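Local coordinates for anopheles Plasmodium-responsive Leucine-rich repeat protein 1B (Anopheles gambiae, PDB 4XGO), which probably acts in mosquito defence against Plasmodium, through a leucine-rich repeat domain within a longer protein that also carries a coiled coil and probably interacts with LRIM1, at residues 26-31 and 50-55; 275-280 and 296-301. One frame throughout, in Å; residues are numbered along the deposited sequence.

In the fold
Both contacts join neighbouring strands of one leucine-rich repeat solenoid, the domain this chain represents. The parallel strands follow one another across it in chain order. Interaction 1 pairs strand 27-29, the first of the series, with strand 51-53. Interaction 2 pairs strand 276-278 with strand 297-299, the last. Their centres are 47 Å apart, on opposite sides of the chain's centre, and their nearest atoms lie about 31 Å apart. Interaction 1 is complete along the chain before interaction 2 begins. The two therefore show how the same strand ladder is built near its two ends. A second subunit reaches interaction 1; none touches interaction 2.

Interaction 1. Residues 26-31 and 50-55; sequences EVLNLN and QKLYMR
The ring of Tyr-53 lies beside Val-27 and the carboxamides of Asn-29 and Asn-31. Asn-29 OD1 sits at the ring edge, and the amide plane of Asn-29 is turned 73° from the ring plane. Val-27 CG1 comes in obliquely, 3.5 Å from Tyr-53 CE2. Its position anti to the backbone N (chi1 177°) brings it to the ring, while CG2 meets the aliphatic part of Lys-51. Asn-31 OD1 accepts a 2.8 Å bond from Arg-55 N, which stands above the carbonyl plane. Asn-29 OD1 takes Asn-31 N at 2.9 Å, forming an Asx turn.

This is the parallel strand ladder of a leucine-rich repeat solenoid. Glu-26 O accepts from both Gln-50 N and Lys-51 N. Leu-28 N bonds to Lys-51 O, Tyr-53 N to Leu-28 O, and Leu-30 N to Tyr-53 O at 2.7 Å. On the other face from Tyr-53, Leu-28 CD2 packs 3.9 Å from Leu-52 CD1, the two side chains lying alongside. Leu-30 CB meets Met-54 CG in the same manner at 4.0 Å. Arg-55 NE forms a salt bridge with Asp-79, and its NH1 bonds to Gly-32 O of the second subunit.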
ATOM      1  N   GLU A  26       2.735   9.001 -29.683  1.00 25.00           N
ATOM      2  CA  GLU A  26       4.107   8.677 -29.369  1.00 24.37           C
ATOM      3  C   GLU A  26       4.207   8.301 -27.905  1.00 21.63           C
ATOM      4  O   GLU A  26       5.068   7.528 -27.538  1.00 20.90           O
ATOM      5  CB  GLU A  26       5.013   9.863 -29.654  1.00 26.67           C
ATOM      6  CG  GLU A  26       5.025  10.235 -31.130  1.00 29.77           C
ATOM      7  CD  GLU A  26       6.083  11.256 -31.485  1.00 32.27           C
ATOM      8  OE1 GLU A  26       6.547  11.978 -30.584  1.00 35.45           O
ATOM      9  OE2 GLU A  26       6.435  11.338 -32.690  1.00 36.52           O
ATOM     10  N   VAL A  27       3.346   8.887 -27.077  1.00 19.25           N
ATOM     11  CA  VAL A  27       3.255   8.519 -25.658  1.00 17.56           C
ATOM     12  C   VAL A  27       1.849   8.020 -25.466  1.00 17.23           C
ATOM     13  O   VAL A  27       0.902   8.703 -25.832  1.00 17.70           O
ATOM     14  CB  VAL A  27       3.548   9.710 -24.730  1.00 17.24           C
ATOM     15  CG1 VAL A  27       3.366   9.326 -23.256  1.00 17.01           C
ATOM     16  CG2 VAL A  27       4.966  10.210 -24.984  1.00 17.24           C
ATOM     17  N   LEU A  28       1.702   6.813 -24.931  1.00 15.80           N
ATOM     18  CA  LEU A  28       0.390   6.246 -24.710  1.00 15.50           C
ATOM     19  C   LEU A  28       0.220   5.980 -23.233  1.00 14.98           C
ATOM     20  O   LEU A  28       0.920   5.146 -22.661  1.00 14.40           O
ATOM     21  CB  LEU A  28       0.189   4.967 -25.543  1.00 16.00           C
ATOM     22  CG  LEU A  28      -1.134   4.233 -25.304  1.00 16.54           C
ATOM     23  CD1 LEU A  28      -2.310   5.136 -25.643  1.00 17.41           C
ATOM     24  CD2 LEU A  28      -1.231   2.934 -26.080  1.00 17.03           C
ATOM     25  N   ASN A  29      -0.723   6.677 -22.624  1.00 14.48           N
ATOM     26  CA  ASN A  29      -1.015   6.481 -21.216  1.00 13.94           C
ATOM     27  C   ASN A  29      -2.236   5.578 -20.996  1.00 13.97           C
ATOM     28  O   ASN A  29      -3.388   6.004 -21.145  1.00 14.08           O
ATOM     29  CB  ASN A  29      -1.181   7.815 -20.495  1.00 13.99           C
ATOM     30  CG  ASN A  29      -1.308   7.635 -18.992  1.00 13.59           C
ATOM     31  OD1 ASN A  29      -1.051   6.548 -18.476  1.00 12.88           O
ATOM     32  ND2 ASN A  29      -1.673   8.696 -18.279  1.00 13.68           N
ATOM     33  N   LEU A  30      -1.960   4.316 -20.648  1.00 13.58           N
ATOM     34  CA  LEU A  30      -2.976   3.361 -20.280  1.00 13.70           C
ATOM     35  C   LEU A  30      -2.920   3.083 -18.791  1.00 13.30           C
ATOM     36  O   LEU A  30      -3.435   2.065 -18.310  1.00 13.52           O
ATOM     37  CB  LEU A  30      -2.783   2.065 -21.057  1.00 14.11           C
ATOM     38  CG  LEU A  30      -2.809   2.175 -22.573  1.00 14.64           C
ATOM     39  CD1 LEU A  30      -2.573   0.795 -23.201  1.00 14.82           C
ATOM     40  CD2 LEU A  30      -4.108   2.797 -23.055  1.00 15.38           C
ATOM     41  N   ASN A  31      -2.315   3.990 -18.031  1.00 12.73           N
ATOM     42  CA  ASN A  31      -2.258   3.788 -16.581  1.00 12.44           C
ATOM     43  C   ASN A  31      -3.658   3.806 -15.981  1.00 12.87           C
ATOM     44  O   ASN A  31      -4.488   4.641 -16.370  1.00 12.82           O
ATOM     45  CB  ASN A  31      -1.502   4.924 -15.909  1.00 12.10           C
ATOM     46  CG  ASN A  31      -0.023   4.931 -16.231  1.00 11.90           C
ATOM     47  OD1 ASN A  31       0.539   3.966 -16.759  1.00 11.49           O
ATOM     48  ND2 ASN A  31       0.614   6.046 -15.925  1.00 11.94           N
ATOM     49  N   GLN A  50       6.460   5.189 -28.598  1.00 18.71           N
ATOM     50  CA  GLN A  50       7.805   5.189 -28.056  1.00 18.69           C
ATOM     51  C   GLN A  50       7.790   5.045 -26.536  1.00 17.23           C
ATOM     52  O   GLN A  50       8.707   4.476 -25.979  1.00 16.94           O
ATOM     53  CB  GLN A  50       8.516   6.467 -28.425  1.00 20.58           C
ATOM     54  CG  GLN A  50       8.784   6.568 -29.922  1.00 22.66           C
ATOM     55  CD  GLN A  50       9.417   7.880 -30.292  1.00 25.18           C
ATOM     56  OE1 GLN A  50      10.038   8.536 -29.459  1.00 27.87           O
ATOM     57  NE2 GLN A  50       9.248   8.285 -31.544  1.00 27.17           N
ATOM     58  N   LYS A  51       6.778   5.604 -25.875  1.00 16.55           N
ATOM     59  CA  LYS A  51       6.637   5.470 -24.410  1.00 15.77           C
ATOM     60  C   LYS A  51       5.279   4.893 -24.074  1.00 15.13           C
ATOM     61  O   LYS A  51       4.237   5.456 -24.433  1.00 15.30           O
ATOM     62  CB  LYS A  51       6.821   6.812 -23.710  1.00 16.45           C
ATOM     63  CG  LYS A  51       8.135   7.487 -24.023  1.00 17.35           C
ATOM     64  CD  LYS A  51       8.337   8.671 -23.092  1.00 18.81           C
ATOM     65  CE  LYS A  51       9.613   9.406 -23.448  1.00 20.25           C
ATOM     66  NZ  LYS A  51       9.769  10.627 -22.614  1.00 21.34           N
ATOM     67  N   LEU A  52       5.284   3.754 -23.384  1.00 13.80           N
ATOM     68  CA  LEU A  52       4.059   3.030 -23.091  1.00 13.64           C
ATOM     69  C   LEU A  52       3.888   2.903 -21.594  1.00 13.26           C
ATOM     70  O   LEU A  52       4.712   2.275 -20.927  1.00 12.21           O
ATOM     71  CB  LEU A  52       4.100   1.644 -23.720  1.00 13.92           C
ATOM     72  CG  LEU A  52       2.916   0.712 -23.508  1.00 14.34           C
ATOM     73  CD1 LEU A  52       1.627   1.376 -23.950  1.00 14.70           C
ATOM     74  CD2 LEU A  52       3.182  -0.604 -24.261  1.00 14.63           C
ATOM     75  N   TYR A  53       2.836   3.529 -21.077  1.00 12.95           N
ATOM     76  CA  TYR A  53       2.562   3.522 -19.645  1.00 12.71           C
ATOM     77  C   TYR A  53       1.362   2.640 -19.355  1.00 12.96           C
ATOM     78  O   TYR A  53       0.258   2.918 -19.845  1.00 12.90           O
ATOM     79  CB  TYR A  53       2.299   4.936 -19.134  1.00 12.68           C
ATOM     80  CG  TYR A  53       3.303   5.997 -19.503  1.00 12.85           C
ATOM     81  CD1 TYR A  53       4.646   5.702 -19.662  1.00 13.03           C
ATOM     82  CD2 TYR A  53       2.898   7.334 -19.636  1.00 13.44           C
ATOM     83  CE1 TYR A  53       5.571   6.681 -19.948  1.00 13.46           C
ATOM     84  CE2 TYR A  53       3.817   8.337 -19.912  1.00 13.66           C
ATOM     85  CZ  TYR A  53       5.140   8.015 -20.080  1.00 14.04           C
ATOM     86  OH  TYR A  53       6.065   9.003 -20.350  1.00 15.20           O
ATOM     87  N   MET A  54       1.582   1.552 -18.602  1.00 12.88           N
ATOM     88  CA  MET A  54       0.499   0.638 -18.193  1.00 13.52           C
ATOM     89  C   MET A  54       0.543   0.343 -16.684  1.00 13.40           C
ATOM     90  O   MET A  54       0.201  -0.756 -16.215  1.00 13.37           O
ATOM     91  CB  MET A  54       0.539  -0.659 -19.031  1.00 14.62           C
ATOM     92  CG  MET A  54       0.383  -0.396 -20.509  1.00 15.62           C
ATOM     93  SD  MET A  54       0.294  -1.930 -21.473  1.00 18.25           S
ATOM     94  CE  MET A  54       2.010  -2.262 -21.712  1.00 18.30           C
ATOM     95  N   ARG A  55       0.915   1.369 -15.929  1.00 13.16           N
ATOM     96  CA  ARG A  55       1.021   1.285 -14.471  1.00 13.21           C
ATOM     97  C   ARG A  55      -0.384   1.246 -13.834  1.00 12.91           C
ATOM     98  O   ARG A  55      -1.346   1.740 -14.418  1.00 12.23           O
ATOM     99  CB  ARG A  55       1.722   2.538 -13.915  1.00 14.04           C
ATOM    100  CG  ARG A  55       3.048   2.958 -14.544  1.00 14.95           C
ATOM    101  CD  ARG A  55       3.496   4.318 -13.975  1.00 16.48           C
ATOM    102  NE  ARG A  55       4.140   4.114 -12.677  1.00 18.13           N
ATOM    103  CZ  ARG A  55       4.150   4.952 -11.645  1.00 20.48           C
ATOM    104  NH1 ARG A  55       3.537   6.122 -11.668  1.00 21.39           N
ATOM    105  NH2 ARG A  55       4.779   4.591 -10.539  1.00 21.96           N
TER

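Interaction 2. Residues 275-280 and 296-301; sequences QYLYLD and KNLTLS
The last two parallel strands of the leucine-rich repeat ladder meet here, with Tyr-276, Tyr-278, Asn-297 and Thr-299 on one face and Leu-277 and Leu-298 on the other. Tyr-276 CD2 touches Asn-297 CB at 3.6 Å, and Lys-296 CB lies over a face of the Tyr-276 ring. The lysine chain is bent at chi3 and chi4 (chi4 -60°) and runs alongside Gln-275. Its NZ then makes a weak bond to Gln-275 OE1, and its CE lies near Tyr-276 OH. The Tyr-278 ring has Thr-299 OG1 in plane at its edge, 3.4 Å from CD1.

Thr-299 OG1 sits between its own backbone N and carbonyl carbon (chi1 62°). From there it donates to Asp-280 OD1 at 2.7 Å, on the anti lone pair of that oxygen. Leu-279 N bonds to Thr-299 O at 2.9 Å and only weakly to Thr-299 OG1. Gln-275 O grips two donors, Lys-296 N at 2.7 Å and Asn-297 N at 3.1 Å. Leu-277 CD2 packs 3.8 Å from Leu-298 CD1 on the other face. Ser-301 OG is held by Asp-324. The buried Thr-299 hydroxyl is thus satisfied by a carboxylate, which probably favours the charged form of Asp-280.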
ATOM      1  N   GLN A 275      32.625  15.518   9.396  1.00 22.30           N
ATOM      2  CA  GLN A 275      31.648  16.491   9.868  1.00 22.94           C
ATOM      3  C   GLN A 275      30.556  15.877  10.728  1.00 21.02           C
ATOM      4  O   GLN A 275      30.014  16.542  11.622  1.00 21.02           O
ATOM      5  CB  GLN A 275      31.025  17.204   8.661  1.00 25.12           C
ATOM      6  CG  GLN A 275      32.063  17.988   7.882  1.00 27.93           C
ATOM      7  CD  GLN A 275      31.517  18.599   6.610  1.00 31.23           C
ATOM      8  OE1 GLN A 275      30.316  18.831   6.478  1.00 34.22           O
ATOM      9  NE2 GLN A 275      32.400  18.847   5.657  1.00 33.87           N
ATOM     10  N   TYR A 276      30.214  14.615  10.449  1.00 19.67           N
ATOM     11  CA  TYR A 276      29.147  13.934  11.162  1.00 19.12           C
ATOM     12  C   TYR A 276      29.671  12.569  11.606  1.00 17.77           C
ATOM     13  O   TYR A 276      30.135  11.782  10.780  1.00 16.04           O
ATOM     14  CB  TYR A 276      27.932  13.763  10.266  1.00 20.32           C
ATOM     15  CG  TYR A 276      27.395  15.069   9.738  1.00 22.61           C
ATOM     16  CD1 TYR A 276      27.944  15.656   8.610  1.00 24.19           C
ATOM     17  CD2 TYR A 276      26.363  15.724  10.387  1.00 24.37           C
ATOM     18  CE1 TYR A 276      27.458  16.861   8.118  1.00 27.02           C
ATOM     19  CE2 TYR A 276      25.869  16.930   9.916  1.00 26.55           C
ATOM     20  CZ  TYR A 276      26.420  17.494   8.782  1.00 28.01           C
ATOM     21  OH  TYR A 276      25.937  18.696   8.299  1.00 32.04           O
ATOM     22  N   LEU A 277      29.637  12.327  12.918  1.00 16.36           N
ATOM     23  CA  LEU A 277      30.124  11.068  13.470  1.00 15.45           C
ATOM     24  C   LEU A 277      29.116  10.603  14.488  1.00 14.53           C
ATOM     25  O   LEU A 277      28.863  11.311  15.476  1.00 14.16           O
ATOM     26  CB  LEU A 277      31.482  11.276  14.135  1.00 15.93           C
ATOM     27  CG  LEU A 277      32.105  10.069  14.867  1.00 15.84           C
ATOM     28  CD1 LEU A 277      32.279   8.905  13.922  1.00 15.48           C
ATOM     29  CD2 LEU A 277      33.449  10.460  15.461  1.00 16.64           C
ATOM     30  N   TYR A 278      28.519   9.436  14.242  1.00 13.52           N
ATOM     31  CA  TYR A 278      27.479   8.908  15.108  1.00 13.10           C
ATOM     32  C   TYR A 278      27.961   7.664  15.843  1.00 12.75           C
ATOM     33  O   TYR A 278      28.181   6.623  15.209  1.00 12.29           O
ATOM     34  CB  TYR A 278      26.231   8.577  14.315  1.00 13.45           C
ATOM     35  CG  TYR A 278      25.749   9.752  13.491  1.00 14.20           C
ATOM     36  CD1 TYR A 278      25.129  10.832  14.098  1.00 15.07           C
ATOM     37  CD2 TYR A 278      25.946   9.784  12.134  1.00 15.08           C
ATOM     38  CE1 TYR A 278      24.702  11.930  13.342  1.00 15.36           C
ATOM     39  CE2 TYR A 278      25.514  10.858  11.358  1.00 15.47           C
ATOM     40  CZ  TYR A 278      24.892  11.923  11.973  1.00 15.87           C
ATOM     41  OH  TYR A 278      24.485  13.006  11.187  1.00 17.81           O
ATOM     42  N   LEU A 279      28.109   7.787  17.171  1.00 12.68           N
ATOM     43  CA  LEU A 279      28.583   6.689  18.025  1.00 12.64           C
ATOM     44  C   LEU A 279      27.567   6.228  19.044  1.00 12.41           C
ATOM     45  O   LEU A 279      27.858   5.345  19.879  1.00 11.95           O
ATOM     46  CB  LEU A 279      29.857   7.101  18.757  1.00 13.08           C
ATOM     47  CG  LEU A 279      31.026   7.517  17.890  1.00 13.74           C
ATOM     48  CD1 LEU A 279      32.162   7.975  18.777  1.00 14.56           C
ATOM     49  CD2 LEU A 279      31.443   6.377  16.967  1.00 14.11           C
ATOM     50  N   ASP A 280      26.367   6.802  19.001  1.00 12.19           N
ATOM     51  CA  ASP A 280      25.372   6.497  20.005  1.00 12.56           C
ATOM     52  C   ASP A 280      24.957   5.024  19.940  1.00 12.29           C
ATOM     53  O   ASP A 280      25.020   4.384  18.886  1.00 11.49           O
ATOM     54  CB  ASP A 280      24.139   7.428  19.876  1.00 13.04           C
ATOM     55  CG  ASP A 280      23.428   7.250  18.562  1.00 13.41           C
ATOM     56  OD1 ASP A 280      23.839   7.871  17.570  1.00 14.16           O
ATOM     57  OD2 ASP A 280      22.482   6.427  18.505  1.00 14.46           O
ATOM     58  N   LYS A 296      30.460  18.890  12.972  1.00 31.27           N
ATOM     59  CA  LYS A 296      29.171  19.560  13.121  1.00 31.28           C
ATOM     60  C   LYS A 296      28.169  18.810  13.987  1.00 29.87           C
ATOM     61  O   LYS A 296      27.343  19.435  14.663  1.00 30.55           O
ATOM     62  CB  LYS A 296      28.502  19.749  11.759  1.00 32.93           C
ATOM     63  CG  LYS A 296      29.264  20.589  10.742  1.00 35.69           C
ATOM     64  CD  LYS A 296      28.279  21.261   9.785  1.00 37.92           C
ATOM     65  CE  LYS A 296      28.693  21.182   8.328  1.00 39.25           C
ATOM     66  NZ  LYS A 296      30.012  21.821   8.058  1.00 41.41           N
ATOM     67  N   ASN A 297      28.176  17.476  13.911  1.00 27.00           N
ATOM     68  CA  ASN A 297      27.279  16.667  14.710  1.00 24.99           C
ATOM     69  C   ASN A 297      28.010  15.411  15.184  1.00 22.60           C
ATOM     70  O   ASN A 297      28.614  14.691  14.392  1.00 20.07           O
ATOM     71  CB  ASN A 297      26.004  16.310  13.946  1.00 26.57           C
ATOM     72  CG  ASN A 297      24.889  15.836  14.865  1.00 29.03           C
ATOM     73  OD1 ASN A 297      25.109  15.612  16.057  1.00 33.14           O
ATOM     74  ND2 ASN A 297      23.688  15.673  14.316  1.00 30.69           N
ATOM     75  N   LEU A 298      27.986  15.204  16.495  1.00 20.88           N
ATOM     76  CA  LEU A 298      28.637  14.065  17.132  1.00 20.73           C
ATOM     77  C   LEU A 298      27.623  13.489  18.086  1.00 19.47           C
ATOM     78  O   LEU A 298      27.104  14.218  18.938  1.00 20.33           O
ATOM     79  CB  LEU A 298      29.868  14.526  17.921  1.00 21.57           C
ATOM     80  CG  LEU A 298      30.615  13.505  18.787  1.00 21.95           C
ATOM     81  CD1 LEU A 298      31.251  12.425  17.922  1.00 21.78           C
ATOM     82  CD2 LEU A 298      31.696  14.177  19.612  1.00 22.83           C
ATOM     83  N   THR A 299      27.315  12.202  17.972  1.00 16.95           N
ATOM     84  CA  THR A 299      26.403  11.586  18.930  1.00 15.70           C
ATOM     85  C   THR A 299      27.145  10.563  19.782  1.00 14.98           C
ATOM     86  O   THR A 299      27.975   9.806  19.286  1.00 14.49           O
ATOM     87  CB  THR A 299      25.181  10.957  18.267  1.00 15.33           C
ATOM     88  OG1 THR A 299      25.590   9.904  17.378  1.00 14.77           O
ATOM     89  CG2 THR A 299      24.396  12.019  17.506  1.00 15.92           C
ATOM     90  N   LEU A 300      26.866  10.596  21.072  1.00 14.81           N
ATOM     91  CA  LEU A 300      27.625   9.841  22.081  1.00 14.47           C
ATOM     92  C   LEU A 300      26.773   9.111  23.121  1.00 13.83           C
ATOM     93  O   LEU A 300      27.323   8.386  23.967  1.00 12.95           O
ATOM     94  CB  LEU A 300      28.536  10.819  22.836  1.00 15.54           C
ATOM     95  CG  LEU A 300      29.549  11.604  22.018  1.00 15.96           C
ATOM     96  CD1 LEU A 300      30.248  12.612  22.907  1.00 16.77           C
ATOM     97  CD2 LEU A 300      30.543  10.661  21.350  1.00 16.33           C
ATOM     98  N   SER A 301      25.454   9.278  23.085  1.00 13.47           N
ATOM     99  CA  SER A 301      24.616   8.771  24.165  1.00 13.96           C
ATOM    100  C   SER A 301      24.503   7.253  24.117  1.00 13.69           C
ATOM    101  O   SER A 301      24.868   6.620  23.106  1.00 12.68           O
ATOM    102  CB  SER A 301      23.210   9.401  24.149  1.00 14.08           C
ATOM    103  OG  SER A 301      22.511   9.044  22.973  1.00 14.06           O
TER